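Side-chain contacts in Mgp-operon protein 3 (Mycoplasma pneumoniae, PDB 6RJ1), which probably acts as a surface adhesin that works with the P1 adhesin in attaching the bacterium to host cells: residues A[686-689]-A[690-693]; A[845-848]-A[849-852]; A[867-870]-A[871-874]. One frame throughout, in Å; residues are numbered along the deposited sequence.

Interaction 1. Residues A[686-689]-A[690-693]; sequences LPSR and TDQL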
loop_
_atom_site.group_PDB
_atom_site.type_symbol
_atom_site.label_atom_id
_atom_site.label_comp_id
_atom_site.label_asym_id
_atom_site.label_seq_id
_atom_site.Cartn_x
_atom_site.Cartn_y
_atom_site.Cartn_z
ATOM N N LEU A 686 3.204 20.141 -10.103
ATOM C CA LEU A 686 4.408 19.997 -9.292
ATOM C C LEU A 686 4.313 18.710 -8.476
ATOM O O LEU A 686 3.346 18.514 -7.732
ATOM C CB LEU A 686 4.631 21.227 -8.409
ATOM C CG LEU A 686 4.787 22.559 -9.140
ATOM C CD1 LEU A 686 4.673 23.714 -8.178
ATOM C CD2 LEU A 686 6.084 22.624 -9.919
ATOM N N PRO A 687 5.263 17.773 -8.657
ATOM C CA PRO A 687 5.145 16.498 -7.948
ATOM C C PRO A 687 5.702 16.482 -6.535
ATOM O O PRO A 687 6.668 17.186 -6.222
ATOM C CB PRO A 687 5.908 15.532 -8.853
ATOM C CG PRO A 687 6.971 16.388 -9.502
ATOM C CD PRO A 687 6.460 17.805 -9.531
ATOM N N SER A 688 5.093 15.646 -5.690
ATOM C CA SER A 688 5.553 15.368 -4.346
ATOM C C SER A 688 6.542 14.206 -4.522
ATOM O O SER A 688 6.412 13.408 -5.462
ATOM C CB SER A 688 4.394 14.946 -3.447
ATOM O OG SER A 688 4.837 14.290 -2.269
ATOM N N ARG A 689 7.544 14.132 -3.655
ATOM C CA ARG A 689 8.518 13.067 -3.752
ATOM C C ARG A 689 8.420 12.122 -2.544
ATOM O O ARG A 689 9.265 11.241 -2.391
ATOM C CB ARG A 689 9.924 13.665 -3.916
ATOM C CG ARG A 689 10.364 13.942 -5.358
ATOM C CD ARG A 689 9.663 15.116 -6.036
ATOM N NE ARG A 689 9.814 16.367 -5.290
ATOM C CZ ARG A 689 10.795 17.243 -5.481
ATOM N NH1 ARG A 689 10.856 18.348 -4.751
ATOM N NH2 ARG A 689 11.723 17.020 -6.402
ATOM N N THR A 690 7.370 12.293 -1.697
ATOM C CA THR A 690 7.142 11.483 -0.490
ATOM C C THR A 690 5.680 11.089 -0.267
ATOM O O THR A 690 5.413 10.128 0.454
ATOM C CB THR A 690 7.704 12.172 0.778
ATOM O OG1 THR A 690 7.208 13.512 0.890
ATOM C CG2 THR A 690 9.224 12.124 0.867
ATOM N N ASP A 691 4.737 11.836 -0.848
ATOM C CA ASP A 691 3.312 11.573 -0.658
ATOM C C ASP A 691 2.632 11.030 -1.905
ATOM O O ASP A 691 2.917 11.495 -3.007
ATOM C CB ASP A 691 2.597 12.824 -0.123
ATOM C CG ASP A 691 3.098 13.248 1.253
ATOM O OD1 ASP A 691 2.604 12.699 2.261
ATOM O OD2 ASP A 691 3.994 14.121 1.320
ATOM N N GLN A 692 1.733 10.027 -1.720
ATOM C CA GLN A 692 0.935 9.354 -2.759
ATOM C C GLN A 692 1.848 8.765 -3.843
ATOM O O GLN A 692 1.593 8.914 -5.044
ATOM C CB GLN A 692 -0.143 10.290 -3.355
ATOM C CG GLN A 692 -0.965 11.068 -2.339
ATOM C CD GLN A 692 -2.218 10.375 -1.883
ATOM O OE1 GLN A 692 -2.231 9.200 -1.534
ATOM N NE2 GLN A 692 -3.314 11.111 -1.851
ATOM N N LEU A 693 2.920 8.093 -3.403
ATOM C CA LEU A 693 3.921 7.514 -4.287
ATOM C C LEU A 693 3.679 6.056 -4.652
ATOM O O LEU A 693 3.735 5.172 -3.787
ATOM C CB LEU A 693 5.323 7.693 -3.684
ATOM C CG LEU A 693 6.292 8.636 -4.395
ATOM C CD1 LEU A 693 5.728 10.053 -4.535
ATOM C CD2 LEU A 693 7.608 8.673 -3.656
HETATM O O HOH W 1 4.788 16.041 -0.310
#
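An ST turn made by Ser688 with Thr690 and Asp691 shapes the buried loop that leads from helix 666-673 to strand 693-699. Ser688 OG accepts from Thr690 N at 3.3 Å, the bond that defines the turn, and from Asp691 N at 2.8 Å. With chi1 at 162° the hydroxyl stands beside the carbonyl carbon of Ser688, where both N-H groups converge on it. Ser688 OG also donates its proton to a water 2.6 Å away, and this water in turn donates to Asp691 OD2 over 2.6 Å, linking hydroxyl and carboxylate. The turn lies in the region assigned to the MgpC adhesin family, of the beta-propeller clan. Leu693, at the start of the strand, folds back over the turn, its CD1 3.5 Å from Ser688 O and its CD2 3.3 Å from Arg689 O. The polar ends of the turn are held by other loops: Asp691 OD1 takes the N-H of Asn660, and Thr690 OG1 is hydrogen-bonded to Thr581 OG1. Arg689, bent at chi2 and chi3, carries its guanidinium away to Asn597 O and into a cation-pi contact with Phe508.

Interaction 2. Residues A[845-848]-A[849-852]; sequences AVDL and TTLK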
loop_
_atom_site.group_PDB
_atom_site.type_symbol
_atom_site.label_atom_id
_atom_site.label_comp_id
_atom_site.label_asym_id
_atom_site.label_seq_id
_atom_site.Cartn_x
_atom_site.Cartn_y
_atom_site.Cartn_z
ATOM N N ALA A 845 -18.144 4.888 -9.232
ATOM C CA ALA A 845 -19.236 4.439 -8.371
ATOM C C ALA A 845 -18.963 3.032 -7.827
ATOM O O ALA A 845 -19.627 2.609 -6.878
ATOM C CB ALA A 845 -20.546 4.460 -9.149
ATOM N N VAL A 846 -17.988 2.317 -8.435
ATOM C CA VAL A 846 -17.549 0.961 -8.082
ATOM C C VAL A 846 -16.670 0.998 -6.824
ATOM O O VAL A 846 -15.709 1.769 -6.770
ATOM C CB VAL A 846 -16.793 0.294 -9.269
ATOM C CG1 VAL A 846 -16.303 -1.105 -8.918
ATOM C CG2 VAL A 846 -17.649 0.260 -10.533
ATOM N N ASP A 847 -16.982 0.125 -5.841
ATOM C CA ASP A 847 -16.225 -0.036 -4.590
ATOM C C ASP A 847 -14.944 -0.791 -4.901
ATOM O O ASP A 847 -14.989 -1.988 -5.182
ATOM C CB ASP A 847 -17.058 -0.813 -3.556
ATOM C CG ASP A 847 -16.590 -0.690 -2.126
ATOM O OD1 ASP A 847 -15.359 -0.635 -1.903
ATOM O OD2 ASP A 847 -17.451 -0.651 -1.225
ATOM N N LEU A 848 -13.802 -0.091 -4.865
ATOM C CA LEU A 848 -12.506 -0.693 -5.184
ATOM C C LEU A 848 -12.003 -1.700 -4.128
ATOM O O LEU A 848 -11.103 -2.484 -4.426
ATOM C CB LEU A 848 -11.440 0.384 -5.470
ATOM C CG LEU A 848 -11.667 1.283 -6.677
ATOM C CD1 LEU A 848 -10.603 2.384 -6.742
ATOM C CD2 LEU A 848 -11.718 0.485 -7.988
ATOM N N THR A 849 -12.594 -1.693 -2.915
ATOM C CA THR A 849 -12.205 -2.612 -1.836
ATOM C C THR A 849 -12.864 -3.988 -2.013
ATOM O O THR A 849 -12.478 -4.937 -1.327
ATOM C CB THR A 849 -12.553 -2.026 -0.446
ATOM O OG1 THR A 849 -13.960 -2.148 -0.178
ATOM C CG2 THR A 849 -12.102 -0.589 -0.270
ATOM N N THR A 850 -13.872 -4.087 -2.905
ATOM C CA THR A 850 -14.650 -5.310 -3.120
ATOM C C THR A 850 -14.159 -6.190 -4.280
ATOM O O THR A 850 -14.862 -7.135 -4.650
ATOM C CB THR A 850 -16.133 -4.976 -3.274
ATOM O OG1 THR A 850 -16.324 -4.173 -4.432
ATOM C CG2 THR A 850 -16.721 -4.314 -2.043
ATOM N N LEU A 851 -12.962 -5.905 -4.833
ATOM C CA LEU A 851 -12.411 -6.683 -5.939
ATOM C C LEU A 851 -12.262 -8.149 -5.571
ATOM O O LEU A 851 -11.590 -8.482 -4.594
ATOM C CB LEU A 851 -11.082 -6.097 -6.449
ATOM C CG LEU A 851 -10.389 -6.885 -7.572
ATOM C CD1 LEU A 851 -10.970 -6.556 -8.930
ATOM C CD2 LEU A 851 -8.928 -6.628 -7.569
ATOM N N LYS A 852 -12.926 -9.025 -6.332
ATOM C CA LYS A 852 -12.841 -10.445 -6.042
ATOM C C LYS A 852 -11.947 -11.171 -7.049
ATOM O O LYS A 852 -11.285 -12.136 -6.667
ATOM C CB LYS A 852 -14.238 -11.080 -5.873
ATOM C CG LYS A 852 -14.770 -11.901 -7.034
ATOM C CD LYS A 852 -15.109 -13.304 -6.567
ATOM C CE LYS A 852 -16.109 -13.997 -7.456
ATOM N NZ LYS A 852 -16.649 -15.219 -6.799
#
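Asp847 OD1 is gripped twice by Thr849, once by the backbone and once by the side chain. Thr849 N donates to it over 3.1 Å, and Thr849 OG1 donates to the same Asp847 OD1 over 2.7 Å. The first of these bonds makes an Asx turn, and it coincides with a type I beta turn over residues 847-850 that delivers the chain into strand 851-857. The two donors reach OD1 from one face of the carboxylate but at different heights. The backbone N-H comes in on the anti side, not far from the plane, while the hydroxyl approaches from above, 39° out of it. CG of Asp847 lies opposite the backbone N (chi1 -162°), which swings the carboxylate forward over the turn to meet Thr849, and the two side chains cross obliquely.

The main-chain oxygen of Asp847 is the second acceptor and likewise takes two bonds from one threonine. Thr850 N closes the beta turn on Asp847 O at 3.3 Å, standing well above the carbonyl plane, and Thr850 OG1 adds a bond of 2.7 Å to Asp847 O from the same face, nearer to the plane. One residue of the loop therefore holds two successive threonines, each through its N-H and its hydroxyl together. Within the turn Leu848 packs on Phe778, and just beyond it Leu851 rests against Tyr865 and Phe867 of the neighbouring strand 862-868. Lys872 touches both Asp847 and Thr850. In Thr850 the torsion that sets OG1 on the carbonyl oxygen (chi1 63°) also brings the methyl against the aspartate carboxylate carbon, and the side chains of Asp847 and Thr850 cross at about a right angle with Thr850 CG2 3.6 Å from Asp847 CG.

Interaction 3. Residues A[867-870]-A[871-874]; sequences FDNG and EKPT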
loop_
_atom_site.group_PDB
_atom_site.type_symbol
_atom_site.label_atom_id
_atom_site.label_comp_id
_atom_site.label_asym_id
_atom_site.label_seq_id
_atom_site.Cartn_x
_atom_site.Cartn_y
_atom_site.Cartn_z
ATOM N N PHE A 867 -15.893 -7.326 -9.329
ATOM C CA PHE A 867 -16.164 -6.714 -8.031
ATOM C C PHE A 867 -17.395 -7.352 -7.409
ATOM O O PHE A 867 -18.456 -7.385 -8.032
ATOM C CB PHE A 867 -16.379 -5.207 -8.205
ATOM C CG PHE A 867 -15.106 -4.487 -8.574
ATOM C CD1 PHE A 867 -14.258 -3.994 -7.588
ATOM C CD2 PHE A 867 -14.752 -4.299 -9.909
ATOM C CE1 PHE A 867 -13.078 -3.336 -7.924
ATOM C CE2 PHE A 867 -13.569 -3.641 -10.241
ATOM C CZ PHE A 867 -12.735 -3.180 -9.245
ATOM N N ASP A 868 -17.257 -7.842 -6.182
ATOM C CA ASP A 868 -18.310 -8.527 -5.443
ATOM C C ASP A 868 -18.745 -7.671 -4.256
ATOM O O ASP A 868 -17.930 -7.411 -3.376
ATOM C CB ASP A 868 -17.759 -9.885 -4.958
ATOM C CG ASP A 868 -18.757 -10.940 -4.516
ATOM O OD1 ASP A 868 -19.852 -10.562 -4.024
ATOM O OD2 ASP A 868 -18.434 -12.149 -4.635
ATOM N N ASN A 869 -20.030 -7.250 -4.218
ATOM C CA ASN A 869 -20.613 -6.454 -3.125
ATOM C C ASN A 869 -20.628 -7.175 -1.761
ATOM O O ASN A 869 -20.667 -6.510 -0.728
ATOM C CB ASN A 869 -22.007 -5.958 -3.499
ATOM C CG ASN A 869 -22.020 -4.856 -4.537
ATOM O OD1 ASN A 869 -20.990 -4.261 -4.879
ATOM N ND2 ASN A 869 -23.196 -4.550 -5.061
ATOM N N GLY A 870 -20.557 -8.512 -1.779
ATOM C CA GLY A 870 -20.509 -9.356 -0.587
ATOM C C GLY A 870 -19.205 -9.235 0.180
ATOM O O GLY A 870 -19.112 -9.657 1.339
ATOM N N GLU A 871 -18.184 -8.649 -0.471
ATOM C CA GLU A 871 -16.864 -8.395 0.090
ATOM C C GLU A 871 -16.849 -7.142 0.988
ATOM O O GLU A 871 -15.824 -6.856 1.594
ATOM C CB GLU A 871 -15.807 -8.318 -1.031
ATOM C CG GLU A 871 -14.756 -9.419 -0.976
ATOM C CD GLU A 871 -15.216 -10.824 -1.325
ATOM O OE1 GLU A 871 -15.781 -11.020 -2.426
ATOM O OE2 GLU A 871 -14.994 -11.738 -0.498
ATOM N N LYS A 872 -17.981 -6.414 1.090
ATOM C CA LYS A 872 -18.147 -5.223 1.942
ATOM C C LYS A 872 -18.272 -5.640 3.417
ATOM O O LYS A 872 -18.773 -6.740 3.672
ATOM C CB LYS A 872 -19.435 -4.469 1.555
ATOM C CG LYS A 872 -19.309 -3.562 0.353
ATOM C CD LYS A 872 -20.577 -2.759 0.142
ATOM C CE LYS A 872 -20.538 -1.928 -1.112
ATOM N NZ LYS A 872 -21.413 -2.488 -2.173
ATOM N N PRO A 873 -17.911 -4.781 4.412
ATOM C CA PRO A 873 -18.111 -5.168 5.830
ATOM C C PRO A 873 -19.593 -5.294 6.174
ATOM O O PRO A 873 -20.417 -4.712 5.477
ATOM C CB PRO A 873 -17.468 -4.018 6.616
ATOM C CG PRO A 873 -16.621 -3.277 5.618
ATOM C CD PRO A 873 -17.316 -3.432 4.313
ATOM N N THR A 874 -19.937 -6.070 7.215
ATOM C CA THR A 874 -21.346 -6.280 7.606
ATOM C C THR A 874 -21.983 -5.039 8.242
ATOM O O THR A 874 -23.166 -4.783 8.019
ATOM C CB THR A 874 -21.516 -7.524 8.488
ATOM O OG1 THR A 874 -20.718 -7.400 9.667
ATOM C CG2 THR A 874 -21.198 -8.819 7.747
#
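Asn869 and Lys872 lie side by side and point the same way, whereas Asp868 and Glu871 meet at a slant with their carboxylate planes 88° apart. Both pairs are set by a short 3-10 segment at the end of strand 862-868. Two successive backbone bonds wind it, Glu871 N to Asp868 O and Lys872 N to Asn869 O, each 3.2 Å, and they bring side chains three residues apart next to one another. An Asx turn overlaps the first of these turns: Asp868 OD1 accepts from Gly870 N at 3.1 Å, from above the carboxylate plane, which helps fix the rotation of this group. Lys872 first runs extended, its CB 3.3 Å from Asn869 O, then bends at chi4 (107°) so that NZ comes to Asn869 OD1 in a weak hydrogen bond of 3.3 Å. The firmer partners lie in the following loop: Lys872 NZ donates to Asn884 O, and Asn869 ND2 to Lys886 O.

On the acidic side, Glu871 is bent at chi2 and returns its carboxylate to Asp868, with OE1 3.4 Å from Asp868 CB and 3.6 Å from Asp868 OD2. Two like charges so close should disfavour full ionisation of both, though both acids lie against Lys852 of strand 851-857, whose amino group comes nearer to Asp868 than to Glu871 and may offset at most part of the repulsion.

In the fold
The three contacts follow one another along the chain, each within eight consecutive residues, and none nests in or crosses another. Interaction 1 comes first and shapes the loop that feeds strand 693-699 of the large mixed sheet; it stands apart, its centre 25 Å from that of interaction 2 and 31 Å from that of interaction 3. Interactions 2 and 3 belong to one antiparallel pair: residues 845-852 lead into strand 851-857, and residues 867-874 leave its neighbour, strand 862-868. The two turns therefore sit together at the same end of the pair, where Thr850 O and Asp868 N, 2.9 Å apart, probably form a hydrogen bond and Asp847 O lies against Phe867 CD1.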